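PDB 2CWS: alginate lyase A1-II', which is a polysaccharide lyase of family 7, probably depolymerising alginate by eliminative cleavage of its uronic acid chain. Local coordinates for residues T37-Y42 with T50-T55; E69-E72 with N78-V81. One frame throughout, in Å; residues are numbered along the deposited sequence.

Overall arrangement
The chain is the lyase part of a longer protein, a beta-sandwich of the family-7 jelly-roll type. Contact 1 closes a hairpin at the margin of the seven-stranded sheet: backbone bonds set its register, and aromatic rings pack both inward, between the sheets, and on the outer face. Contact 2 belongs to the other sheet, where strand 67-72 runs out towards the loop holding residues 78-81; it is smaller and polar, carried by one buried arginine, a turn carbonyl and a sulfate. Their centres lie about 19 Å apart, yet the two strands meet in the interior, where Phe51 CE1 of contact 1 packs 3.9 Å from Leu70 CG of contact 2.

Contact 1: T37-Y42 with T50-T55; sequences TSQYFY and TFWAPT
The carbonyl of Gln39 presses against Trp52, its O 3.4 Å from CB and equally near CE3 of the indole. It sits within a type I turn from Ser38 to Phe41, which an ST turn reinforces: Ser38 OG accepts from the backbone N of Tyr40. Next along, Tyr40 O takes the N-H of Trp52 at 2.9 Å, approached from above the carbonyl plane, and also binds Ser68 OG. With CG anti to the carbonyl carbon (chi1 -56°), the Tyr40 ring runs beside the six-membered ring of Trp52, rim to rim and with planes only 11° apart; CD1 of Tyr40 reaches CE3 of Trp52 at 3.7 Å, while the carbonyl O of Trp52 lies in plane at the tyrosine's edge. Strand 41-43 begins with Phe41. Paired antiparallel with strand 49-54, it forms a hairpin whose first strand is the outermost of the seven-stranded sheet of a jelly-roll sandwich. Phe41 and Phe51 make a non-hydrogen-bonded pair, their side chains pointing the same way into the space between the sheets, where both touch Leu17; the edge of Phe41 is turned to the face of Phe51 in an offset edge-to-face contact, CE1 to CE1 3.7 Å. On the other face, Tyr42 and Thr50 form the hydrogen-bonded pair, Tyr42 N giving to Thr50 O at 2.9 Å and Thr50 N to Tyr42 O at 2.8 Å. The Tyr42 ring lies across Thr50: CB of Thr50 sits over the ring face and CG2 comes 3.5 Å from CZ of Tyr42, while Thr50 OG1 is engaged by Ala48 O.

Contact 2: E69-E72 with N78-V81; sequences ELRE and NSKV. With SO4 (sulfate ion), chain C.
The Arg71 guanidinium carries Ser79 CB over one face, offset toward the rim, while sulfate O1 and a water lie in plane at its edge; Tyr199 adds a cation-pi contact. Arg71 stands near the end of strand 67-72, which bears the Arg-Ser-Glu-Leu-Arg sequence familiar from family 7, and faces a type I turn from Asn78 to Val81 in the loop that follows. Across the contact, NH2 gives a weak bond to Ser79 O at 2.9 Å, bent to 128° at the hydrogen. The sulfate, probably from the crystallisation liquor, is held more squarely: Arg71 NE donates to its O1 and NH2 to its O3, each at 2.9 Å, and Lys16 NZ binds it too, a pairing of cations consistent with a site that attracts anions. A bend at chi2 (-68°) brings the guanidinium round beside its own strand's last residue. A leucine in place of Arg71 would probably leave the sulfate with Lys16 but no guanidinium, and Ser79 O without this donor. The remaining amino group fixes the plane: NH1 donates to Glu72 O at 2.8 Å, with that oxygen only 2° out of the guanidinium plane.

Contact 1: T37-Y42 with T50-T55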
# COMPACT_ATOMS: atom_id res chain seq x y z
N THR A 37 -6.68 16.82 -7.19
CA THR A 37 -7.25 15.78 -8.05
C THR A 37 -6.60 15.87 -9.40
O THR A 37 -6.17 16.94 -9.82
CB THR A 37 -8.78 15.95 -8.11
OG1 THR A 37 -9.38 14.90 -8.86
CG2 THR A 37 -9.11 17.27 -8.82
N SER A 38 -6.48 14.72 -10.08
CA SER A 38 -5.87 14.67 -11.40
C SER A 38 -6.30 13.37 -12.07
O SER A 38 -7.08 12.58 -11.53
CB SER A 38 -4.35 14.67 -11.28
OG SER A 38 -3.92 13.44 -10.72
N GLN A 39 -5.71 13.11 -13.25
CA GLN A 39 -5.98 11.85 -13.94
C GLN A 39 -5.53 10.64 -13.13
O GLN A 39 -6.00 9.54 -13.38
CB GLN A 39 -5.31 11.83 -15.34
CG GLN A 39 -3.79 11.82 -15.25
CD GLN A 39 -3.14 12.00 -16.60
OE1 GLN A 39 -3.54 11.37 -17.57
NE2 GLN A 39 -2.08 12.82 -16.69
N TYR A 40 -4.60 10.86 -12.18
CA TYR A 40 -4.05 9.75 -11.41
C TYR A 40 -4.80 9.46 -10.10
O TYR A 40 -4.56 8.45 -9.48
CB TYR A 40 -2.61 10.08 -11.02
CG TYR A 40 -1.75 10.40 -12.24
CD1 TYR A 40 -1.50 9.48 -13.22
CD2 TYR A 40 -1.14 11.69 -12.32
CE1 TYR A 40 -0.70 9.79 -14.34
CE2 TYR A 40 -0.34 11.97 -13.41
CZ TYR A 40 -0.11 11.02 -14.40
OH TYR A 40 0.70 11.35 -15.47
N PHE A 41 -5.64 10.41 -9.68
CA PHE A 41 -6.16 10.39 -8.32
C PHE A 41 -7.41 11.27 -8.28
O PHE A 41 -7.28 12.50 -8.43
CB PHE A 41 -5.09 10.93 -7.40
CG PHE A 41 -5.48 10.99 -5.94
CD1 PHE A 41 -5.38 9.85 -5.15
CD2 PHE A 41 -5.92 12.19 -5.37
CE1 PHE A 41 -5.68 9.90 -3.80
CE2 PHE A 41 -6.22 12.24 -4.00
CZ PHE A 41 -6.09 11.10 -3.21
N TYR A 42 -8.57 10.66 -8.10
CA TYR A 42 -9.79 11.45 -8.22
C TYR A 42 -10.92 10.72 -7.49
O TYR A 42 -10.82 9.56 -7.17
CB TYR A 42 -10.15 11.67 -9.69
CG TYR A 42 -10.37 10.40 -10.50
CD1 TYR A 42 -11.61 9.82 -10.59
CD2 TYR A 42 -9.32 9.82 -11.18
CE1 TYR A 42 -11.86 8.67 -11.31
CE2 TYR A 42 -9.53 8.67 -11.97
CZ TYR A 42 -10.80 8.09 -12.01
OH TYR A 42 -11.07 7.01 -12.80
N THR A 50 -9.99 7.12 -6.15
CA THR A 50 -9.68 6.29 -7.31
C THR A 50 -8.26 6.62 -7.76
O THR A 50 -7.92 7.79 -7.98
CB THR A 50 -10.72 6.58 -8.40
OG1 THR A 50 -12.01 6.37 -7.89
CG2 THR A 50 -10.51 5.58 -9.57
N PHE A 51 -7.47 5.57 -7.94
CA PHE A 51 -6.05 5.66 -8.29
C PHE A 51 -5.86 5.07 -9.67
O PHE A 51 -6.19 3.87 -9.87
CB PHE A 51 -5.21 4.83 -7.31
CG PHE A 51 -5.34 5.25 -5.85
CD1 PHE A 51 -4.41 6.13 -5.30
CD2 PHE A 51 -6.35 4.73 -5.06
CE1 PHE A 51 -4.49 6.45 -3.96
CE2 PHE A 51 -6.44 5.08 -3.72
CZ PHE A 51 -5.49 5.93 -3.15
N TRP A 52 -5.34 5.86 -10.61
CA TRP A 52 -5.09 5.38 -11.97
C TRP A 52 -3.60 5.52 -12.28
O TRP A 52 -3.00 6.56 -11.97
CB TRP A 52 -5.95 6.20 -13.01
CG TRP A 52 -5.55 5.79 -14.41
CD1 TRP A 52 -5.99 4.63 -15.04
CD2 TRP A 52 -4.66 6.41 -15.34
NE1 TRP A 52 -5.43 4.53 -16.28
CE2 TRP A 52 -4.60 5.64 -16.49
CE3 TRP A 52 -3.91 7.64 -15.28
CZ2 TRP A 52 -3.82 5.94 -17.61
CZ3 TRP A 52 -3.14 7.96 -16.39
CH2 TRP A 52 -3.11 7.12 -17.54
N ALA A 53 -3.02 4.48 -12.87
CA ALA A 53 -1.60 4.57 -13.24
C ALA A 53 -1.35 3.76 -14.51
O ALA A 53 -1.78 2.60 -14.59
CB ALA A 53 -0.68 4.04 -12.14
N PRO A 54 -0.65 4.31 -15.48
CA PRO A 54 -0.29 3.60 -16.70
C PRO A 54 0.98 2.80 -16.51
O PRO A 54 1.89 3.16 -15.76
CB PRO A 54 -0.06 4.76 -17.70
CG PRO A 54 0.53 5.85 -16.83
CD PRO A 54 -0.19 5.76 -15.51
N THR A 55 1.11 1.71 -17.29
CA THR A 55 2.29 0.84 -17.17
C THR A 55 3.57 1.52 -17.62
O THR A 55 4.65 1.07 -17.19
CB THR A 55 2.12 -0.49 -17.95
OG1 THR A 55 1.98 -0.19 -19.35
CG2 THR A 55 0.89 -1.24 -17.44

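Contact 2: E69-E72 with N78-V81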
# COMPACT_ATOMS: atom_id res chain seq x y z
N GLU A 69 -0.07 5.92 -5.34
CA GLU A 69 -0.08 5.17 -4.09
C GLU A 69 0.10 6.16 -2.92
O GLU A 69 0.97 7.03 -3.01
CB GLU A 69 0.98 4.08 -4.09
CG GLU A 69 0.88 3.06 -2.94
CD GLU A 69 1.99 2.03 -2.97
OE1 GLU A 69 3.14 2.37 -3.32
OE2 GLU A 69 1.71 0.86 -2.61
N LEU A 70 -0.69 5.97 -1.86
CA LEU A 70 -0.50 6.74 -0.65
C LEU A 70 0.57 6.11 0.22
O LEU A 70 0.72 4.89 0.28
CB LEU A 70 -1.83 6.78 0.17
CG LEU A 70 -2.99 7.44 -0.50
CD1 LEU A 70 -4.26 7.26 0.30
CD2 LEU A 70 -2.73 8.96 -0.76
N ARG A 71 1.31 6.96 0.92
CA ARG A 71 2.43 6.61 1.79
C ARG A 71 2.16 7.25 3.13
O ARG A 71 2.01 8.50 3.23
CB ARG A 71 3.71 7.18 1.09
CG ARG A 71 5.06 6.82 1.72
CD ARG A 71 5.38 7.44 3.10
NE ARG A 71 6.82 7.39 3.29
CZ ARG A 71 7.43 7.39 4.46
NH1 ARG A 71 6.74 7.46 5.60
NH2 ARG A 71 8.77 7.30 4.48
N GLU A 72 2.08 6.44 4.19
CA GLU A 72 1.70 6.94 5.51
C GLU A 72 2.75 7.88 6.05
O GLU A 72 3.96 7.57 6.01
CB GLU A 72 1.54 5.76 6.47
CG GLU A 72 1.19 6.20 7.89
CD GLU A 72 1.33 5.07 8.90
OE1 GLU A 72 1.91 4.02 8.60
OE2 GLU A 72 0.84 5.32 10.06
N ASN A 78 7.70 15.20 7.81
CA ASN A 78 9.00 14.48 7.92
C ASN A 78 8.76 12.99 7.69
O ASN A 78 8.39 12.27 8.62
CB ASN A 78 9.69 14.69 9.26
CG ASN A 78 11.05 14.04 9.36
OD1 ASN A 78 11.70 14.11 10.47
ND2 ASN A 78 11.53 13.45 8.32
N SER A 79 9.04 12.54 6.45
CA SER A 79 8.88 11.13 6.10
C SER A 79 9.82 10.18 6.84
O SER A 79 9.62 8.97 6.72
CB SER A 79 9.06 10.96 4.60
OG SER A 79 10.39 11.28 4.27
N LYS A 80 10.78 10.71 7.59
CA LYS A 80 11.71 9.86 8.33
C LYS A 80 11.13 9.42 9.68
O LYS A 80 11.80 8.63 10.39
CB LYS A 80 13.04 10.57 8.54
CG LYS A 80 13.71 10.98 7.22
CD LYS A 80 15.03 11.64 7.42
CE LYS A 80 15.64 12.05 6.10
NZ LYS A 80 16.98 12.71 6.27
N VAL A 81 9.95 9.90 10.07
CA VAL A 81 9.28 9.50 11.30
C VAL A 81 8.33 8.34 11.02
O VAL A 81 7.34 8.51 10.31
CB VAL A 81 8.51 10.67 11.91
CG1 VAL A 81 7.82 10.25 13.22
CG2 VAL A 81 9.45 11.87 12.20
S SO4 C . 9.87 8.20 1.13
O1 SO4 C . 8.39 7.71 0.93
O2 SO4 C . 9.85 9.60 1.35
O3 SO4 C . 10.50 7.51 2.16
O4 SO4 C . 10.43 7.79 -0.17
O HOH W 1 4.96 7.36 8.73